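ADP-ribosylating toxin CARDS (Mycoplasma pneumoniae, PDB 4TLV) transfers ADP-ribose from NAD(+) to multiple target proteins and vacuolates mammalian cells, acting as the main virulence factor of its bacterium. Local coordinates at residues K478-F483 and R547-N552; H495-K500 and S505-E510. All coordinates share one frame; numbering follows the deposited sequence.

Both contacts belong to D3, the C-terminal beta-trefoil domain, and their centres lie about 13 Å apart. Along the chain the order is 478-483, 495-500, 505-510 and 547-552, so the local hairpin of contact 2 falls between the two halves of contact 1, which joins residues more than 60 positions apart. The strands concerned, 481-485, 490-495, 506-512 and 543-548, run through one antiparallel sheet. The contacts also meet directly: Cys-548 SG packs 3.7 Å from Asn-496 CB, and Asp-551 OD2 lies 3.4 Å from Lys-500 CE. Contact 1 faces the mono-ADP-ribosyltransferase domain, whereas contact 2 shapes a hairpin farther from the centre of the chain.

Contact 1 of 2, residues K478-F483 and R547-N552; sequences KTSKIF and RCYADN
Ser-480 and Tyr-549 meet through their hydroxyls where two turns of the D3 beta-trefoil approach each other, Ser-480 OG lying 2.7 Å from Tyr-549 OH. The rest of the touch is a small patch of carbon: Ser-480 OG approaches the phenolic end of the ring obliquely, with Ser-480 CB 3.7 Å from Tyr-549 CE1. Both side chains leave the backbone toward the opposite segment. Tyr-549 carries CG beside its own backbone N (chi1 -83°). The tyrosine side chain as a whole spans most of the 8.9 Å between Ser-480 CA and Tyr-549 CA.

The serine belongs to the turn that leads into strand 481-485 and adopts a left-handed backbone conformation; the tyrosine comes directly after strand 543-548. Strand 526-529 and its approach connect the two turns, since Ser-480 bonds through its backbone to Trp-526 and Tyr-549 to Lys-525. The same spot is also a domain junction: Arg-126 of the mono-ADP-ribosyltransferase domain hydrogen-bonds through NH1 to Ser-480 OG, and Arg-104 of that domain reaches Tyr-549 O through NH2. The serine oxygen thus joins a D3 side chain to a catalytic-domain arginine, and a positive charge so close would probably polarise the hydroxyl pair.

Further bonds brace each turn. Lys-481 folds back so that NZ donates to Thr-479 OG1 at 2.8 Å, and the same NZ hydrogen-bonds the carbonyl oxygens of Met-516 and Glu-518. Beyond the tyrosine, Ala-550 N donates to Cys-548 SG at 3.5 Å, with an N-H...S angle of 156°.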
loop_
_atom_site.group_PDB
_atom_site.type_symbol
_atom_site.label_atom_id
_atom_site.label_comp_id
_atom_site.label_asym_id
_atom_site.label_seq_id
_atom_site.Cartn_x
_atom_site.Cartn_y
_atom_site.Cartn_z
ATOM N N LYS A 478 6.326 -3.631 -9.750
ATOM C CA LYS A 478 6.492 -4.953 -10.362
ATOM C C LYS A 478 7.760 -5.040 -11.208
ATOM O O LYS A 478 8.426 -6.064 -11.226
ATOM C CB LYS A 478 5.293 -5.335 -11.241
ATOM C CG LYS A 478 4.032 -5.710 -10.488
ATOM C CD LYS A 478 2.883 -6.047 -11.467
ATOM C CE LYS A 478 2.945 -7.485 -11.935
ATOM N NZ LYS A 478 1.756 -7.847 -12.779
ATOM N N THR A 479 8.071 -3.964 -11.916
ATOM C CA THR A 479 9.103 -3.994 -12.951
ATOM C C THR A 479 10.226 -2.976 -12.752
ATOM O O THR A 479 11.182 -2.988 -13.509
ATOM C CB THR A 479 8.508 -3.730 -14.345
ATOM O OG1 THR A 479 7.940 -2.415 -14.379
ATOM C CG2 THR A 479 7.425 -4.773 -14.705
ATOM N N SER A 480 10.093 -2.107 -11.751
ATOM C CA SER A 480 11.053 -1.024 -11.480
ATOM C C SER A 480 11.132 0.045 -12.572
ATOM O O SER A 480 12.143 0.738 -12.683
ATOM C CB SER A 480 12.466 -1.581 -11.204
ATOM O OG SER A 480 12.481 -2.462 -10.088
ATOM N N LYS A 481 10.083 0.189 -13.379
ATOM C CA LYS A 481 10.062 1.251 -14.384
ATOM C C LYS A 481 9.490 2.549 -13.799
ATOM O O LYS A 481 8.747 2.533 -12.801
ATOM C CB LYS A 481 9.289 0.807 -15.641
ATOM C CG LYS A 481 9.877 -0.424 -16.335
ATOM C CD LYS A 481 9.339 -0.583 -17.755
ATOM C CE LYS A 481 7.858 -0.929 -17.738
ATOM N NZ LYS A 481 7.676 -2.281 -17.142
ATOM N N ILE A 482 9.880 3.676 -14.382
ATOM C CA ILE A 482 9.350 4.970 -13.984
ATOM C C ILE A 482 8.540 5.515 -15.149
ATOM O O ILE A 482 9.012 5.500 -16.286
ATOM C CB ILE A 482 10.480 5.951 -13.624
ATOM C CG1 ILE A 482 11.087 5.541 -12.275
ATOM C CG2 ILE A 482 9.968 7.389 -13.532
ATOM C CD1 ILE A 482 12.392 6.252 -11.934
ATOM N N PHE A 483 7.328 5.995 -14.873
ATOM C CA PHE A 483 6.473 6.482 -15.957
ATOM C C PHE A 483 5.735 7.780 -15.641
ATOM O O PHE A 483 5.499 8.126 -14.478
ATOM C CB PHE A 483 5.533 5.374 -16.486
ATOM C CG PHE A 483 4.519 4.856 -15.475
ATOM C CD1 PHE A 483 4.807 3.764 -14.669
ATOM C CD2 PHE A 483 3.258 5.438 -15.372
ATOM C CE1 PHE A 483 3.850 3.268 -13.753
ATOM C CE2 PHE A 483 2.308 4.949 -14.481
ATOM C CZ PHE A 483 2.607 3.856 -13.672
ATOM N N ARG A 547 19.383 5.659 -9.816
ATOM C CA ARG A 547 20.315 4.983 -10.715
ATOM C C ARG A 547 19.603 3.932 -11.557
ATOM O O ARG A 547 18.592 3.366 -11.143
ATOM C CB ARG A 547 21.436 4.313 -9.924
ATOM C CG ARG A 547 22.384 5.305 -9.251
ATOM C CD ARG A 547 23.543 4.609 -8.544
ATOM N NE ARG A 547 24.491 5.598 -8.025
ATOM C CZ ARG A 547 24.371 6.213 -6.856
ATOM N NH1 ARG A 547 23.337 5.947 -6.060
ATOM N NH2 ARG A 547 25.285 7.095 -6.475
ATOM N N CYS A 548 20.158 3.652 -12.728
ATOM C CA CYS A 548 19.597 2.672 -13.641
ATOM C C CYS A 548 20.179 1.285 -13.344
ATOM O O CYS A 548 21.376 1.154 -13.073
ATOM C CB CYS A 548 19.897 3.113 -15.084
ATOM S SG CYS A 548 19.408 1.955 -16.352
ATOM N N TYR A 549 19.345 0.249 -13.372
ATOM C CA TYR A 549 19.831 -1.117 -13.154
ATOM C C TYR A 549 20.953 -1.516 -14.115
ATOM O O TYR A 549 21.836 -2.291 -13.750
ATOM C CB TYR A 549 18.727 -2.147 -13.385
ATOM C CG TYR A 549 17.751 -2.441 -12.244
ATOM C CD1 TYR A 549 17.055 -1.428 -11.600
ATOM C CD2 TYR A 549 17.472 -3.754 -11.895
ATOM C CE1 TYR A 549 16.117 -1.727 -10.585
ATOM C CE2 TYR A 549 16.552 -4.063 -10.894
ATOM C CZ TYR A 549 15.883 -3.036 -10.243
ATOM O OH TYR A 549 14.948 -3.355 -9.277
ATOM N N ALA A 550 20.868 -1.059 -15.360
ATOM C CA ALA A 550 21.748 -1.580 -16.416
ATOM C C ALA A 550 23.229 -1.552 -16.029
ATOM O O ALA A 550 23.907 -2.574 -16.088
ATOM C CB ALA A 550 21.520 -0.837 -17.736
ATOM N N ASP A 551 23.720 -0.386 -15.635
ATOM C CA ASP A 551 25.136 -0.234 -15.309
ATOM C C ASP A 551 25.319 0.882 -14.288
ATOM O O ASP A 551 26.353 1.554 -14.266
ATOM C CB ASP A 551 25.957 0.057 -16.582
ATOM C CG ASP A 551 27.457 -0.194 -16.393
ATOM O OD1 ASP A 551 27.841 -0.954 -15.474
ATOM O OD2 ASP A 551 28.254 0.371 -17.173
ATOM N N ASN A 552 24.303 1.085 -13.448
ATOM C CA ASN A 552 24.341 2.116 -12.407
ATOM C C ASN A 552 24.537 3.538 -12.896
ATOM O O ASN A 552 25.074 4.382 -12.178
ATOM C CB ASN A 552 25.359 1.765 -11.326
ATOM C CG ASN A 552 24.938 0.571 -10.542
ATOM O OD1 ASN A 552 23.742 0.382 -10.314
ATOM N ND2 ASN A 552 25.894 -0.266 -10.141
#

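Contact 2 of 2, residues H495-K500 and S505-E510; sequences HNKLNK and SWDWVE
His-495 and Glu-510 form an antiparallel hydrogen-bonded pair, His-495 N donating to Glu-510 O at 2.8 Å and Glu-510 N returning to His-495 O at 3.2 Å. Their side chains lie side by side on the same face of the sheet. His-495 ND1 donates to Glu-510 OE2 at 2.9 Å, nearly in the ring plane and onto the anti lone pair of that oxygen; ring and carboxylate are turned only 25° apart, and the bond would favour a proton on ND1.

Lys-497 crosses the glutamate at about a right angle, Lys-497 CG 3.4 Å from Glu-510 OE2, while its ammonium stays beyond salt-bridge distance. Beyond the paired residues, three waters link the segments: one molecule accepts from Lys-497 N and lies close to Trp-508 O, a second links Lys-497 NZ to Asp-507 OD1, and a third donates to both Lys-497 O and Asp-507 OD2. Farther along, both branches of Leu-498 lie against one side of the opposing backbone, CD1 3.6 Å from Trp-506 C and CD2 3.5 Å from Ser-505 O.

Paired at its base and bridged by water toward its loop, the arrangement is a beta hairpin joining strands 490-495 and 506-512 of the D3 beta-trefoil.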
loop_
_atom_site.group_PDB
_atom_site.type_symbol
_atom_site.label_atom_id
_atom_site.label_comp_id
_atom_site.label_asym_id
_atom_site.label_seq_id
_atom_site.Cartn_x
_atom_site.Cartn_y
_atom_site.Cartn_z
ATOM N N HIS A 495 13.798 6.338 -19.895
ATOM C CA HIS A 495 14.709 5.430 -20.578
ATOM C C HIS A 495 16.165 5.917 -20.553
ATOM O O HIS A 495 16.458 7.057 -20.930
ATOM C CB HIS A 495 14.256 5.225 -22.035
ATOM C CG HIS A 495 15.105 4.263 -22.806
ATOM N ND1 HIS A 495 15.794 4.627 -23.941
ATOM C CD2 HIS A 495 15.380 2.952 -22.603
ATOM C CE1 HIS A 495 16.454 3.583 -24.411
ATOM N NE2 HIS A 495 16.220 2.553 -23.618
ATOM N N ASN A 496 17.074 5.040 -20.135
ATOM C CA ASN A 496 18.497 5.365 -20.119
ATOM C C ASN A 496 19.081 5.110 -21.504
ATOM O O ASN A 496 18.716 4.140 -22.134
ATOM C CB ASN A 496 19.224 4.493 -19.097
ATOM C CG ASN A 496 20.741 4.539 -19.259
ATOM O OD1 ASN A 496 21.329 5.647 -18.872
ATOM N ND2 ASN A 496 21.368 3.585 -19.730
ATOM N N LYS A 497 19.974 5.977 -21.976
ATOM C CA LYS A 497 20.623 5.759 -23.284
ATOM C C LYS A 497 22.122 5.497 -23.128
ATOM O O LYS A 497 22.761 4.908 -24.003
ATOM C CB LYS A 497 20.416 6.966 -24.198
ATOM C CG LYS A 497 18.964 7.234 -24.547
ATOM C CD LYS A 497 18.785 8.609 -25.180
ATOM C CE LYS A 497 19.478 8.700 -26.525
ATOM N NZ LYS A 497 18.955 9.854 -27.327
ATOM N N LEU A 498 22.667 5.949 -22.004
ATOM C CA LEU A 498 24.101 5.841 -21.724
ATOM C C LEU A 498 24.588 4.409 -21.539
ATOM O O LEU A 498 23.979 3.614 -20.815
ATOM C CB LEU A 498 24.454 6.649 -20.471
ATOM C CG LEU A 498 25.909 6.594 -19.983
ATOM C CD1 LEU A 498 26.821 7.337 -20.969
ATOM C CD2 LEU A 498 26.035 7.194 -18.590
ATOM N N ASN A 499 25.709 4.090 -22.182
ATOM C CA ASN A 499 26.400 2.829 -21.933
ATOM C C ASN A 499 27.908 2.974 -22.133
ATOM O O ASN A 499 28.395 4.064 -22.437
ATOM C CB ASN A 499 25.840 1.713 -22.817
ATOM C CG ASN A 499 25.982 2.018 -24.290
ATOM O OD1 ASN A 499 27.046 2.434 -24.746
ATOM N ND2 ASN A 499 24.906 1.815 -25.047
ATOM N N LYS A 500 28.637 1.876 -21.960
ATOM C CA LYS A 500 30.100 1.905 -22.002
ATOM C C LYS A 500 30.665 2.172 -23.397
ATOM O O LYS A 500 31.877 2.327 -23.559
ATOM C CB LYS A 500 30.685 0.615 -21.417
ATOM C CG LYS A 500 30.883 0.675 -19.905
ATOM C CD LYS A 500 31.091 -0.703 -19.289
ATOM C CE LYS A 500 29.843 -1.571 -19.439
ATOM N NZ LYS A 500 29.791 -2.675 -18.436
ATOM N N SER A 505 30.832 10.208 -21.053
ATOM C CA SER A 505 30.565 9.764 -19.691
ATOM C C SER A 505 29.089 9.929 -19.320
ATOM O O SER A 505 28.647 9.460 -18.266
ATOM C CB SER A 505 31.432 10.567 -18.715
ATOM O OG SER A 505 31.084 11.941 -18.754
ATOM N N TRP A 506 28.341 10.602 -20.187
ATOM C CA TRP A 506 26.942 10.916 -19.938
ATOM C C TRP A 506 26.131 10.887 -21.231
ATOM O O TRP A 506 26.690 10.899 -22.332
ATOM C CB TRP A 506 26.828 12.299 -19.308
ATOM C CG TRP A 506 27.191 13.407 -20.246
ATOM C CD1 TRP A 506 28.449 13.841 -20.558
ATOM C CD2 TRP A 506 26.287 14.221 -20.998
ATOM N NE1 TRP A 506 28.383 14.883 -21.455
ATOM C CE2 TRP A 506 27.064 15.134 -21.744
ATOM C CE3 TRP A 506 24.893 14.269 -21.115
ATOM C CZ2 TRP A 506 26.495 16.083 -22.590
ATOM C CZ3 TRP A 506 24.327 15.208 -21.956
ATOM C CH2 TRP A 506 25.127 16.104 -22.684
ATOM N N ASP A 507 24.807 10.857 -21.095
ATOM C CA ASP A 507 23.902 11.007 -22.239
ATOM C C ASP A 507 22.528 11.394 -21.705
ATOM O O ASP A 507 22.184 11.083 -20.557
ATOM C CB ASP A 507 23.850 9.720 -23.077
ATOM C CG ASP A 507 23.351 9.949 -24.515
ATOM O OD1 ASP A 507 22.946 11.073 -24.874
ATOM O OD2 ASP A 507 23.352 8.971 -25.292
ATOM N N TRP A 508 21.766 12.123 -22.510
ATOM C CA TRP A 508 20.407 12.500 -22.146
ATOM C C TRP A 508 19.577 11.255 -21.846
ATOM O O TRP A 508 19.846 10.176 -22.378
ATOM C CB TRP A 508 19.750 13.259 -23.295
ATOM C CG TRP A 508 20.503 14.486 -23.727
ATOM C CD1 TRP A 508 21.124 14.689 -24.934
ATOM C CD2 TRP A 508 20.704 15.682 -22.965
ATOM N NE1 TRP A 508 21.698 15.940 -24.962
ATOM C CE2 TRP A 508 21.454 16.569 -23.768
ATOM C CE3 TRP A 508 20.323 16.092 -21.681
ATOM C CZ2 TRP A 508 21.833 17.836 -23.327
ATOM C CZ3 TRP A 508 20.699 17.347 -21.248
ATOM C CH2 TRP A 508 21.447 18.205 -22.068
ATOM N N VAL A 509 18.578 11.402 -20.985
ATOM C CA VAL A 509 17.551 10.376 -20.849
ATOM C C VAL A 509 16.371 10.795 -21.727
ATOM O O VAL A 509 16.333 11.918 -22.228
ATOM C CB VAL A 509 17.102 10.211 -19.380
ATOM C CG1 VAL A 509 18.217 9.607 -18.554
ATOM C CG2 VAL A 509 16.687 11.542 -18.798
ATOM N N GLU A 510 15.408 9.905 -21.930
ATOM C CA GLU A 510 14.252 10.255 -22.743
ATOM C C GLU A 510 13.021 9.555 -22.199
ATOM O O GLU A 510 13.140 8.604 -21.425
ATOM C CB GLU A 510 14.480 9.824 -24.189
ATOM C CG GLU A 510 14.755 8.328 -24.321
ATOM C CD GLU A 510 15.283 7.921 -25.694
ATOM O OE1 GLU A 510 15.093 8.686 -26.662
ATOM O OE2 GLU A 510 15.883 6.825 -25.798
HETATM O O HOH W 1 20.949 8.240 -20.786
HETATM O O HOH W 2 21.172 11.718 -26.905
HETATM O O HOH W 3 24.256 6.683 -25.480
#